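PDB 5NGO: inactive poly [ADP-ribose] polymerase RCD1 from Arabidopsis thaliana, which contains a PARP domain classed as inactive and is bound by the downy mildew effector HaRxL106, which thereby suppresses plant immunity. Local coordinates for residues A11-F16 and V26-V31; G32-E37 and E177-F182; L43-K48 and M170-F175; A69-L74 and V120-L125. One frame throughout, in Å; residues are numbered along the deposited sequence.

Interaction 1. Residues A11-F16 and V26-V31; sequences AVKKMF and VPVLDV
Anti placement of CG to the backbone N (chi1 -171°) swings the Phe16 ring off helix 11-16 toward the strand. Val28 (chi1 173°) and Val31 (chi1 177°) likewise set CG1 anti to the backbone N, with CG2 anti to the carbonyl carbon, and both methyls of each valine meet the helix. Phe16 CD2 lies 3.7 Å from Val28 CG2. The adjacent ring atom, Phe16 CE2, approaches Val26 CG2 at 3.8 Å, and both methyls come to the ring obliquely. One turn earlier in the helix, Val12 CG1 touches Val31 CG1 at 3.9 Å. The second methyl, Val31 CG2, packs 4.0 Å from Lys13 CB, while Val28 CG1 sits 4.1 Å from Lys13 CG, so the aliphatic part of the lysine runs along the outer margin of the apolar patch before bending at chi3. Val28 and Val31 can both face the helix although three residues apart because Leu29 and Asp30 form a classic beta bulge opposite Arg181. No hydrogen bond crosses this interface, and the axes of helix 11-16 and strand 28-31 approach to 9.1 Å. Inward from the strand, Phe16 also meets Trp66 edge-to-face and touches the ring of Phe182. This is alpha-on-beta packing: helix 9-19 packs on one face of the mixed sheet, here against its edge strand 28-33.

Interaction 2. Residues G32-E37 and E177-F182; sequences GRFSSE and EFVVRF
Antiparallel pairing of the edge strand 28-33 with strand 174-182 makes this contact, at the point where the first strand gives way to a loop. Gly32 and Val179 form the hydrogen-bonded pair: Gly32 N donates to Val179 O over 2.8 Å, nearly straight at 168° and in the carbonyl plane. The return bond, Val179 N to Gly32 O, measures 2.9 Å, but its donor stands 35° out of the carbonyl plane. Beyond the non-hydrogen-bonded pair Arg33-Phe178, a longer bond of 3.3 Å joins Phe34 N to Glu177 O. On its other side, strand 174-182 bulges at Glu177 and Phe178, which together pair with Leu125 (a classic bulge).

Arg33 and Phe178 share one face of the sheet, the arginine extending alongside the phenylalanine in the same direction. Arg33 CG rides 4.1 Å above the plane of the Phe178 ring, toward its rim; the guanidinium is turned 71° from that ring, so methylene groups rather than the charged plane cover the aromatic face. The Phe34 side chain instead runs roughly perpendicular to that of Val179, with Phe34 CZ 3.7 Å from Val179 CG2.

Water W1 joins the polar ends, accepting from Arg33 NH1 at 3.3 Å and donating to Glu177 OE2 at 2.9 Å. The same carboxylate oxygen forms a salt bridge with Arg127. Glu177 thus answers one arginine directly and the other through water; the salt bridge to Arg127, with Arg33 a water away, would probably keep it ionised.

Interaction 3. Residues L43-K48 and M170-F175; sequences LALFQK and MNTHIF
One bond grips the carbonyl oxygen of Leu43: Gln47 N donates to Leu43 O at 2.8 Å, the shortest hydrogen bond within either segment, and it belongs to the helix itself. None crosses to residues 170-175, so the joint between helix 37-57 and the beginning of strand 174-182 is carried by aromatic and aliphatic packing. It is a helix-on-sheet contact within the PARP-family fold of this inactive domain, and Phe175 is wedged into it.

Phe175 is used at both ends. Its ring receives Leu43 CD1 over one face in a CH-pi contact, with Leu43 CD1 3.9 Å from the Phe175 ring centroid and 17° off the normal. Its root does the reverse: Phe175 CB sits over one face of the Phe46 ring, 3.9 Å from that centroid and 19° off the normal. The two CH-pi contacts thus link Leu43, Phe175 and Phe46 in a chain, the two phenylalanine side chains running roughly perpendicular to one another.

Phe46, with CG anti to the backbone N (chi1 178°), pushes its ring from the helix against the backbone of the other segment. His173 O lies at the ring edge, near its plane, 3.6 Å from Phe46 CE1, where the slightly positive aromatic hydrogens would suit a carbonyl oxygen. Thr172 O is 3.7 Å from Phe46 CD1 and approaches obliquely. Arg127, from the adjacent strand 121-129, touches both Leu43 and Phe46, and its backbone is hydrogen-bonded with that of Phe175. Toward the surface, the methyl Leu45 CD2 rests 3.7 Å from Asn171 O.

Interaction 4. Residues A69-L74 and V120-L125; sequences AKREVL and VRYMVL
The Tyr122 ring forms a flat plate on which the start of the short, weakly bonded helix 71-74 rests. Arg71 CA stands 3.9 Å above one face, offset toward the rim, and Arg71 CB presses down on Tyr122 CE1 at 3.6 Å. Leu74 fits its fork over two neighbours: the branch Leu74 CD1 reaches Tyr122 CD2 at 4.1 Å, while Leu74 CD2 leans toward Val124 CG2 at 4.3 Å. The small knob of Ala69 CB settles between Tyr122 O and Val124 CG2, 3.8 Å from each.

Ala69 N donates to Tyr122 O at 3.1 Å, in the carbonyl plane with an angle of 150° at the hydrogen. Water W2, lying at the edge of the Tyr122 ring in its plane, donates to Ala69 O and accepts from Tyr122 N at 2.9 Å, so that water takes over where the direct pairing of strands 62-68 and 121-129 comes apart. At the far rim, Asp116 holds Tyr122 OH and Glu117 forms a salt bridge with Arg71; Glu117, with a weak, long contribution from Asp116, probably balances the arginine charge while the backbone and CB of Arg71 cover the ring.

Overall arrangement
All four contacts reach the same mixed sheet. Interaction 1 lies farthest from the chain centre, about 16 Å between centres; interactions 3 and 4 lie nearest, at about 12 Å, and half of their touching residues are buried, against a third in 1 and 2. Interactions 1 and 2 share strand 28-33, 2 and 3 share strand 174-182, and 4 lies on the next strand, 121-129. Chemistry follows place: interaction 2, strand against strand, is led by backbone hydrogen bonds, whereas the helix-on-sheet contacts 1 and 3 have none across them and rely on apolar or CH-pi packing. Interaction 4 mixes both. Phe16 and Val12 of interaction 1 continue inward onto Met123 and Leu125 of interaction 4.

Interaction 1. Residues A11-F16 and V26-V31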
# COMPACT_ATOMS: atom_id res chain seq x y z
N ALA A 11 1.97 -13.65 -10.54
CA ALA A 11 1.65 -13.82 -9.12
C ALA A 11 0.83 -12.65 -8.57
O ALA A 11 -0.07 -12.85 -7.76
CB ALA A 11 2.92 -14.00 -8.31
N VAL A 12 1.13 -11.44 -9.04
CA VAL A 12 0.43 -10.23 -8.62
C VAL A 12 -1.00 -10.32 -9.12
O VAL A 12 -1.94 -10.07 -8.36
CB VAL A 12 1.08 -8.94 -9.18
CG1 VAL A 12 0.26 -7.69 -8.85
CG2 VAL A 12 2.48 -8.75 -8.71
N LYS A 13 -1.15 -10.67 -10.40
CA LYS A 13 -2.46 -10.89 -11.03
C LYS A 13 -3.30 -11.89 -10.23
O LYS A 13 -4.46 -11.62 -9.94
CB LYS A 13 -2.32 -11.39 -12.48
CG LYS A 13 -3.66 -11.41 -13.22
CD LYS A 13 -3.52 -11.49 -14.73
CE LYS A 13 -2.79 -12.75 -15.16
NZ LYS A 13 -2.76 -12.85 -16.64
N LYS A 14 -2.68 -13.01 -9.88
CA LYS A 14 -3.33 -14.05 -9.09
C LYS A 14 -3.73 -13.57 -7.69
O LYS A 14 -4.85 -13.82 -7.26
CB LYS A 14 -2.45 -15.30 -9.00
CG LYS A 14 -2.67 -16.22 -10.20
CD LYS A 14 -1.42 -16.93 -10.74
CE LYS A 14 -1.57 -17.17 -12.25
NZ LYS A 14 -0.94 -18.44 -12.72
N MET A 15 -2.83 -12.88 -7.01
CA MET A 15 -3.14 -12.22 -5.72
C MET A 15 -4.38 -11.32 -5.82
O MET A 15 -5.24 -11.35 -4.94
CB MET A 15 -1.96 -11.37 -5.23
CG MET A 15 -1.15 -11.99 -4.10
SD MET A 15 -0.03 -10.77 -3.37
CE MET A 15 1.28 -10.74 -4.58
N PHE A 16 -4.45 -10.52 -6.87
CA PHE A 16 -5.57 -9.60 -7.07
C PHE A 16 -6.87 -10.33 -7.41
O PHE A 16 -7.94 -9.94 -6.94
CB PHE A 16 -5.24 -8.58 -8.17
CG PHE A 16 -6.25 -7.48 -8.29
CD1 PHE A 16 -6.15 -6.35 -7.49
CD2 PHE A 16 -7.31 -7.57 -9.19
CE1 PHE A 16 -7.08 -5.33 -7.59
CE2 PHE A 16 -8.25 -6.55 -9.27
CZ PHE A 16 -8.13 -5.43 -8.47
N VAL A 26 -14.31 -9.54 -11.95
CA VAL A 26 -13.36 -8.43 -11.85
C VAL A 26 -12.26 -8.61 -12.87
O VAL A 26 -11.20 -9.15 -12.56
CB VAL A 26 -12.78 -8.27 -10.42
CG1 VAL A 26 -12.29 -9.56 -9.76
CG2 VAL A 26 -11.84 -7.03 -10.39
N PRO A 27 -12.49 -8.17 -14.12
CA PRO A 27 -11.46 -8.39 -15.14
C PRO A 27 -10.21 -7.55 -14.90
O PRO A 27 -10.31 -6.36 -14.61
CB PRO A 27 -12.18 -8.00 -16.45
CG PRO A 27 -13.28 -7.07 -16.04
CD PRO A 27 -13.70 -7.52 -14.68
N VAL A 28 -9.06 -8.21 -14.98
CA VAL A 28 -7.76 -7.56 -14.88
C VAL A 28 -7.28 -7.27 -16.29
O VAL A 28 -6.97 -8.20 -17.04
CB VAL A 28 -6.74 -8.45 -14.15
CG1 VAL A 28 -5.34 -7.83 -14.21
CG2 VAL A 28 -7.15 -8.64 -12.70
N LEU A 29 -7.21 -6.00 -16.64
CA LEU A 29 -6.75 -5.58 -17.95
C LEU A 29 -5.22 -5.64 -18.10
O LEU A 29 -4.72 -5.96 -19.17
CB LEU A 29 -7.22 -4.17 -18.26
CG LEU A 29 -8.70 -3.86 -18.15
CD1 LEU A 29 -8.97 -2.50 -18.83
CD2 LEU A 29 -9.59 -4.91 -18.78
N ASP A 30 -4.49 -5.34 -17.03
CA ASP A 30 -3.04 -5.22 -17.10
C ASP A 30 -2.38 -5.25 -15.74
O ASP A 30 -2.97 -4.82 -14.75
CB ASP A 30 -2.66 -3.89 -17.83
CG ASP A 30 -1.21 -3.89 -18.33
OD1 ASP A 30 -0.62 -4.96 -18.63
OD2 ASP A 30 -0.66 -2.79 -18.45
N VAL A 31 -1.16 -5.77 -15.69
CA VAL A 31 -0.32 -5.69 -14.51
C VAL A 31 1.01 -5.13 -15.00
O VAL A 31 1.65 -5.73 -15.88
CB VAL A 31 -0.11 -7.05 -13.84
CG1 VAL A 31 0.84 -6.93 -12.66
CG2 VAL A 31 -1.44 -7.60 -13.38

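Interaction 2. Residues G32-E37 and E177-F182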
# COMPACT_ATOMS: atom_id res chain seq x y z
N GLY A 32 1.41 -4.00 -14.43
CA GLY A 32 2.64 -3.34 -14.81
C GLY A 32 3.56 -3.21 -13.65
O GLY A 32 3.13 -3.27 -12.53
N ARG A 33 4.83 -2.94 -13.94
CA ARG A 33 5.87 -2.71 -12.93
C ARG A 33 6.65 -1.47 -13.28
O ARG A 33 6.97 -1.32 -14.42
CB ARG A 33 6.77 -3.91 -12.81
CG ARG A 33 7.77 -3.86 -11.66
CD ARG A 33 8.64 -5.12 -11.52
NE ARG A 33 9.41 -5.32 -12.75
CZ ARG A 33 10.58 -4.75 -13.08
NH1 ARG A 33 11.22 -3.91 -12.24
NH2 ARG A 33 11.12 -5.01 -14.26
N PHE A 34 6.84 -0.56 -12.32
CA PHE A 34 7.59 0.66 -12.55
C PHE A 34 9.06 0.38 -12.79
O PHE A 34 9.66 -0.30 -11.99
CB PHE A 34 7.61 1.50 -11.28
CG PHE A 34 6.27 2.02 -10.85
CD1 PHE A 34 5.72 3.15 -11.46
CD2 PHE A 34 5.55 1.43 -9.81
CE1 PHE A 34 4.50 3.67 -11.05
CE2 PHE A 34 4.32 1.92 -9.41
CZ PHE A 34 3.78 3.04 -10.04
N SER A 35 9.60 0.82 -13.92
CA SER A 35 10.93 0.47 -14.33
C SER A 35 11.56 1.73 -14.87
O SER A 35 11.31 2.13 -15.99
CB SER A 35 10.96 -0.65 -15.40
OG SER A 35 12.30 -1.03 -15.61
N SER A 36 12.40 2.36 -14.07
CA SER A 36 13.10 3.59 -14.42
C SER A 36 14.26 3.83 -13.47
O SER A 36 14.37 3.16 -12.46
CB SER A 36 12.16 4.79 -14.33
OG SER A 36 11.74 5.08 -13.01
N GLU A 37 15.09 4.81 -13.79
CA GLU A 37 16.23 5.13 -12.94
C GLU A 37 15.80 5.65 -11.57
O GLU A 37 16.44 5.35 -10.56
CB GLU A 37 17.16 6.16 -13.57
CG GLU A 37 17.70 5.81 -14.92
CD GLU A 37 18.75 6.78 -15.39
OE1 GLU A 37 18.86 7.93 -14.86
OE2 GLU A 37 19.48 6.35 -16.32
N GLU A 177 5.30 -0.71 -6.32
CA GLU A 177 6.01 -1.58 -7.24
C GLU A 177 5.23 -1.96 -8.47
O GLU A 177 5.79 -2.00 -9.56
CB GLU A 177 6.46 -2.85 -6.50
CG GLU A 177 7.50 -3.64 -7.28
CD GLU A 177 8.13 -4.73 -6.54
OE1 GLU A 177 7.61 -5.13 -5.48
OE2 GLU A 177 9.16 -5.24 -7.03
N PHE A 178 3.95 -2.29 -8.31
CA PHE A 178 3.12 -2.81 -9.40
C PHE A 178 1.82 -2.02 -9.51
O PHE A 178 1.29 -1.58 -8.50
CB PHE A 178 2.77 -4.25 -9.17
CG PHE A 178 3.94 -5.21 -9.16
CD1 PHE A 178 4.62 -5.48 -8.00
CD2 PHE A 178 4.24 -5.94 -10.30
CE1 PHE A 178 5.69 -6.41 -8.00
CE2 PHE A 178 5.26 -6.86 -10.32
CZ PHE A 178 6.00 -7.13 -9.17
N VAL A 179 1.35 -1.82 -10.73
CA VAL A 179 0.04 -1.24 -11.00
C VAL A 179 -0.86 -2.30 -11.63
O VAL A 179 -0.48 -2.91 -12.64
CB VAL A 179 0.11 -0.03 -11.95
CG1 VAL A 179 -1.27 0.55 -12.18
CG2 VAL A 179 1.03 1.04 -11.38
N VAL A 180 -2.04 -2.50 -11.05
CA VAL A 180 -3.04 -3.41 -11.58
C VAL A 180 -4.17 -2.57 -12.13
O VAL A 180 -4.78 -1.79 -11.39
CB VAL A 180 -3.57 -4.36 -10.47
CG1 VAL A 180 -4.70 -5.24 -11.02
CG2 VAL A 180 -2.45 -5.24 -9.95
N ARG A 181 -4.44 -2.72 -13.43
CA ARG A 181 -5.57 -2.08 -14.10
C ARG A 181 -6.73 -3.05 -14.16
O ARG A 181 -6.56 -4.18 -14.60
CB ARG A 181 -5.19 -1.67 -15.52
CG ARG A 181 -4.13 -0.60 -15.57
CD ARG A 181 -3.77 -0.20 -16.99
NE ARG A 181 -2.59 0.65 -16.96
CZ ARG A 181 -2.09 1.32 -17.99
NH1 ARG A 181 -2.70 1.32 -19.17
NH2 ARG A 181 -0.99 2.04 -17.81
N PHE A 182 -7.91 -2.59 -13.73
CA PHE A 182 -9.08 -3.46 -13.65
C PHE A 182 -10.42 -2.72 -13.84
O PHE A 182 -10.46 -1.49 -13.94
CB PHE A 182 -9.06 -4.22 -12.33
CG PHE A 182 -9.30 -3.36 -11.12
CD1 PHE A 182 -8.29 -2.58 -10.58
CD2 PHE A 182 -10.55 -3.34 -10.50
CE1 PHE A 182 -8.50 -1.79 -9.47
CE2 PHE A 182 -10.77 -2.55 -9.38
CZ PHE A 182 -9.73 -1.77 -8.86
O HOH W 1 10.82 -3.93 -8.96

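Interaction 3. Residues L43-K48 and M170-F175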
# COMPACT_ATOMS: atom_id res chain seq x y z
N LEU A 43 13.95 2.30 -4.85
CA LEU A 43 14.04 0.95 -4.31
C LEU A 43 15.27 0.80 -3.45
O LEU A 43 15.21 0.18 -2.39
CB LEU A 43 14.07 -0.10 -5.43
CG LEU A 43 14.13 -1.56 -4.98
CD1 LEU A 43 13.00 -1.90 -3.99
CD2 LEU A 43 14.09 -2.48 -6.21
N ALA A 44 16.40 1.35 -3.90
CA ALA A 44 17.62 1.35 -3.11
C ALA A 44 17.42 2.07 -1.77
O ALA A 44 17.89 1.58 -0.74
CB ALA A 44 18.77 1.96 -3.89
N LEU A 45 16.71 3.20 -1.78
CA LEU A 45 16.38 3.93 -0.54
C LEU A 45 15.56 3.08 0.41
O LEU A 45 15.89 2.94 1.58
CB LEU A 45 15.62 5.23 -0.88
CG LEU A 45 15.36 6.24 0.24
CD1 LEU A 45 15.24 7.63 -0.37
CD2 LEU A 45 14.13 5.96 1.07
N PHE A 46 14.48 2.50 -0.11
CA PHE A 46 13.62 1.58 0.63
C PHE A 46 14.42 0.41 1.23
O PHE A 46 14.25 0.10 2.40
CB PHE A 46 12.49 1.06 -0.30
CG PHE A 46 11.56 0.06 0.33
CD1 PHE A 46 10.45 0.48 1.03
CD2 PHE A 46 11.77 -1.31 0.18
CE1 PHE A 46 9.56 -0.43 1.61
CE2 PHE A 46 10.89 -2.23 0.75
CZ PHE A 46 9.79 -1.78 1.46
N GLN A 47 15.29 -0.21 0.43
CA GLN A 47 16.11 -1.34 0.91
C GLN A 47 17.11 -0.96 2.00
O GLN A 47 17.45 -1.80 2.83
CB GLN A 47 16.79 -2.07 -0.25
CG GLN A 47 15.82 -2.98 -0.99
CD GLN A 47 16.36 -3.54 -2.30
OE1 GLN A 47 17.27 -2.99 -2.93
NE2 GLN A 47 15.74 -4.65 -2.75
N LYS A 48 17.55 0.30 2.02
CA LYS A 48 18.36 0.80 3.14
C LYS A 48 17.53 0.97 4.40
O LYS A 48 18.01 0.68 5.48
CB LYS A 48 19.07 2.10 2.81
CG LYS A 48 20.33 1.89 2.00
CD LYS A 48 21.48 1.20 2.75
CE LYS A 48 22.41 0.65 1.70
NZ LYS A 48 23.48 -0.19 2.31
N MET A 170 6.14 7.81 5.20
CA MET A 170 5.54 7.48 3.92
C MET A 170 6.56 7.29 2.80
O MET A 170 6.36 6.47 1.92
CB MET A 170 4.48 8.50 3.50
CG MET A 170 5.00 9.75 2.86
SD MET A 170 3.63 10.77 2.23
CE MET A 170 2.88 11.36 3.75
N ASN A 171 7.65 8.05 2.84
CA ASN A 171 8.68 7.97 1.80
C ASN A 171 9.79 6.97 2.08
O ASN A 171 10.46 6.55 1.13
CB ASN A 171 9.27 9.36 1.53
CG ASN A 171 8.29 10.26 0.79
OD1 ASN A 171 7.49 9.80 -0.00
ND2 ASN A 171 8.33 11.56 1.06
N THR A 172 9.96 6.57 3.33
CA THR A 172 10.96 5.57 3.71
C THR A 172 10.41 4.14 3.75
O THR A 172 11.14 3.21 3.45
CB THR A 172 11.53 5.90 5.12
OG1 THR A 172 10.45 6.19 6.02
CG2 THR A 172 12.44 7.10 5.07
N HIS A 173 9.14 3.98 4.10
CA HIS A 173 8.59 2.68 4.48
C HIS A 173 7.60 2.10 3.44
O HIS A 173 7.01 1.05 3.69
CB HIS A 173 7.90 2.83 5.85
CG HIS A 173 8.84 2.97 7.00
ND1 HIS A 173 9.29 1.86 7.65
CD2 HIS A 173 9.35 4.03 7.68
CE1 HIS A 173 10.09 2.21 8.65
NE2 HIS A 173 10.12 3.53 8.70
N ILE A 174 7.43 2.77 2.29
CA ILE A 174 6.54 2.27 1.22
C ILE A 174 7.24 2.33 -0.13
O ILE A 174 7.71 3.38 -0.53
CB ILE A 174 5.23 3.10 1.13
CG1 ILE A 174 4.50 3.09 2.46
CG2 ILE A 174 4.32 2.53 0.01
CD1 ILE A 174 3.32 4.03 2.53
N PHE A 175 7.32 1.20 -0.82
CA PHE A 175 7.79 1.19 -2.20
C PHE A 175 6.65 0.73 -3.13
O PHE A 175 6.31 -0.45 -3.12
CB PHE A 175 9.01 0.30 -2.38
CG PHE A 175 9.46 0.19 -3.80
CD1 PHE A 175 9.95 1.29 -4.48
CD2 PHE A 175 9.36 -1.01 -4.48
CE1 PHE A 175 10.35 1.20 -5.80
CE2 PHE A 175 9.76 -1.12 -5.81
CZ PHE A 175 10.25 -0.02 -6.47

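Interaction 4. Residues A69-L74 and V120-L125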
# COMPACT_ATOMS: atom_id res chain seq x y z
N ALA A 69 -5.36 3.92 -6.14
CA ALA A 69 -4.77 5.04 -6.88
C ALA A 69 -5.74 5.54 -7.93
O ALA A 69 -6.92 5.19 -7.92
CB ALA A 69 -3.46 4.58 -7.51
N LYS A 70 -5.26 6.39 -8.82
CA LYS A 70 -6.00 6.85 -9.98
C LYS A 70 -5.00 7.13 -11.08
O LYS A 70 -3.82 7.36 -10.78
CB LYS A 70 -6.83 8.09 -9.64
CG LYS A 70 -6.03 9.18 -8.94
CD LYS A 70 -6.92 10.29 -8.48
CE LYS A 70 -6.37 11.01 -7.24
NZ LYS A 70 -7.28 12.11 -6.82
N ARG A 71 -5.46 7.14 -12.33
CA ARG A 71 -4.59 7.39 -13.48
C ARG A 71 -3.72 8.66 -13.30
O ARG A 71 -2.52 8.64 -13.56
CB ARG A 71 -5.40 7.48 -14.77
CG ARG A 71 -4.67 8.05 -15.98
CD ARG A 71 -5.36 7.68 -17.30
NE ARG A 71 -6.53 8.51 -17.56
CZ ARG A 71 -6.52 9.81 -17.92
NH1 ARG A 71 -5.37 10.48 -18.06
NH2 ARG A 71 -7.68 10.44 -18.10
N GLU A 72 -4.33 9.74 -12.81
CA GLU A 72 -3.68 11.05 -12.72
C GLU A 72 -2.44 11.13 -11.81
O GLU A 72 -1.52 11.90 -12.10
CB GLU A 72 -4.70 12.14 -12.33
CG GLU A 72 -5.72 12.49 -13.42
CD GLU A 72 -7.01 13.16 -12.90
OE1 GLU A 72 -6.96 13.80 -11.81
OE2 GLU A 72 -8.07 13.05 -13.57
N VAL A 73 -2.37 10.32 -10.74
CA VAL A 73 -1.23 10.36 -9.80
C VAL A 73 -0.07 9.41 -10.14
O VAL A 73 1.02 9.56 -9.57
CB VAL A 73 -1.71 10.09 -8.34
CG1 VAL A 73 -1.93 8.59 -8.09
CG2 VAL A 73 -0.75 10.69 -7.32
N LEU A 74 -0.27 8.46 -11.05
CA LEU A 74 0.75 7.46 -11.40
C LEU A 74 2.07 8.07 -11.88
O LEU A 74 3.14 7.68 -11.43
CB LEU A 74 0.26 6.51 -12.49
CG LEU A 74 -0.91 5.57 -12.17
CD1 LEU A 74 -1.12 4.65 -13.37
CD2 LEU A 74 -0.67 4.76 -10.90
N VAL A 120 -11.82 2.34 -16.32
CA VAL A 120 -10.70 1.55 -15.80
C VAL A 120 -10.31 2.11 -14.43
O VAL A 120 -10.31 3.32 -14.22
CB VAL A 120 -9.50 1.54 -16.79
CG1 VAL A 120 -8.29 0.82 -16.25
CG2 VAL A 120 -9.90 0.96 -18.13
N ARG A 121 -9.95 1.20 -13.53
CA ARG A 121 -9.52 1.50 -12.18
C ARG A 121 -8.09 1.03 -11.97
O ARG A 121 -7.61 0.18 -12.71
CB ARG A 121 -10.44 0.79 -11.18
CG ARG A 121 -11.87 1.27 -11.22
CD ARG A 121 -12.73 0.34 -10.37
NE ARG A 121 -14.16 0.66 -10.47
CZ ARG A 121 -14.86 1.39 -9.61
NH1 ARG A 121 -14.30 1.92 -8.51
NH2 ARG A 121 -16.15 1.59 -9.85
N TYR A 122 -7.43 1.60 -10.96
CA TYR A 122 -6.00 1.40 -10.75
C TYR A 122 -5.70 1.19 -9.28
O TYR A 122 -6.05 2.02 -8.45
CB TYR A 122 -5.21 2.62 -11.22
CG TYR A 122 -5.42 2.99 -12.66
CD1 TYR A 122 -6.48 3.79 -13.04
CD2 TYR A 122 -4.56 2.52 -13.66
CE1 TYR A 122 -6.68 4.14 -14.37
CE2 TYR A 122 -4.73 2.86 -15.00
CZ TYR A 122 -5.81 3.67 -15.36
OH TYR A 122 -6.02 4.04 -16.67
N MET A 123 -5.04 0.08 -8.98
CA MET A 123 -4.61 -0.26 -7.63
C MET A 123 -3.10 -0.56 -7.66
O MET A 123 -2.64 -1.31 -8.54
CB MET A 123 -5.37 -1.51 -7.19
CG MET A 123 -5.11 -1.94 -5.75
SD MET A 123 -6.30 -1.37 -4.57
CE MET A 123 -7.38 -2.78 -4.57
N VAL A 124 -2.36 0.00 -6.71
CA VAL A 124 -0.91 -0.18 -6.67
C VAL A 124 -0.56 -1.23 -5.61
O VAL A 124 -1.04 -1.15 -4.48
CB VAL A 124 -0.20 1.15 -6.36
CG1 VAL A 124 1.30 0.98 -6.25
CG2 VAL A 124 -0.49 2.18 -7.42
N LEU A 125 0.26 -2.21 -5.97
CA LEU A 125 0.83 -3.15 -5.00
C LEU A 125 2.15 -2.56 -4.48
O LEU A 125 3.05 -2.27 -5.27
CB LEU A 125 1.08 -4.54 -5.57
CG LEU A 125 1.52 -5.60 -4.56
CD1 LEU A 125 0.41 -5.88 -3.60
CD2 LEU A 125 1.88 -6.91 -5.21
O HOH W 2 -8.30 4.17 -9.88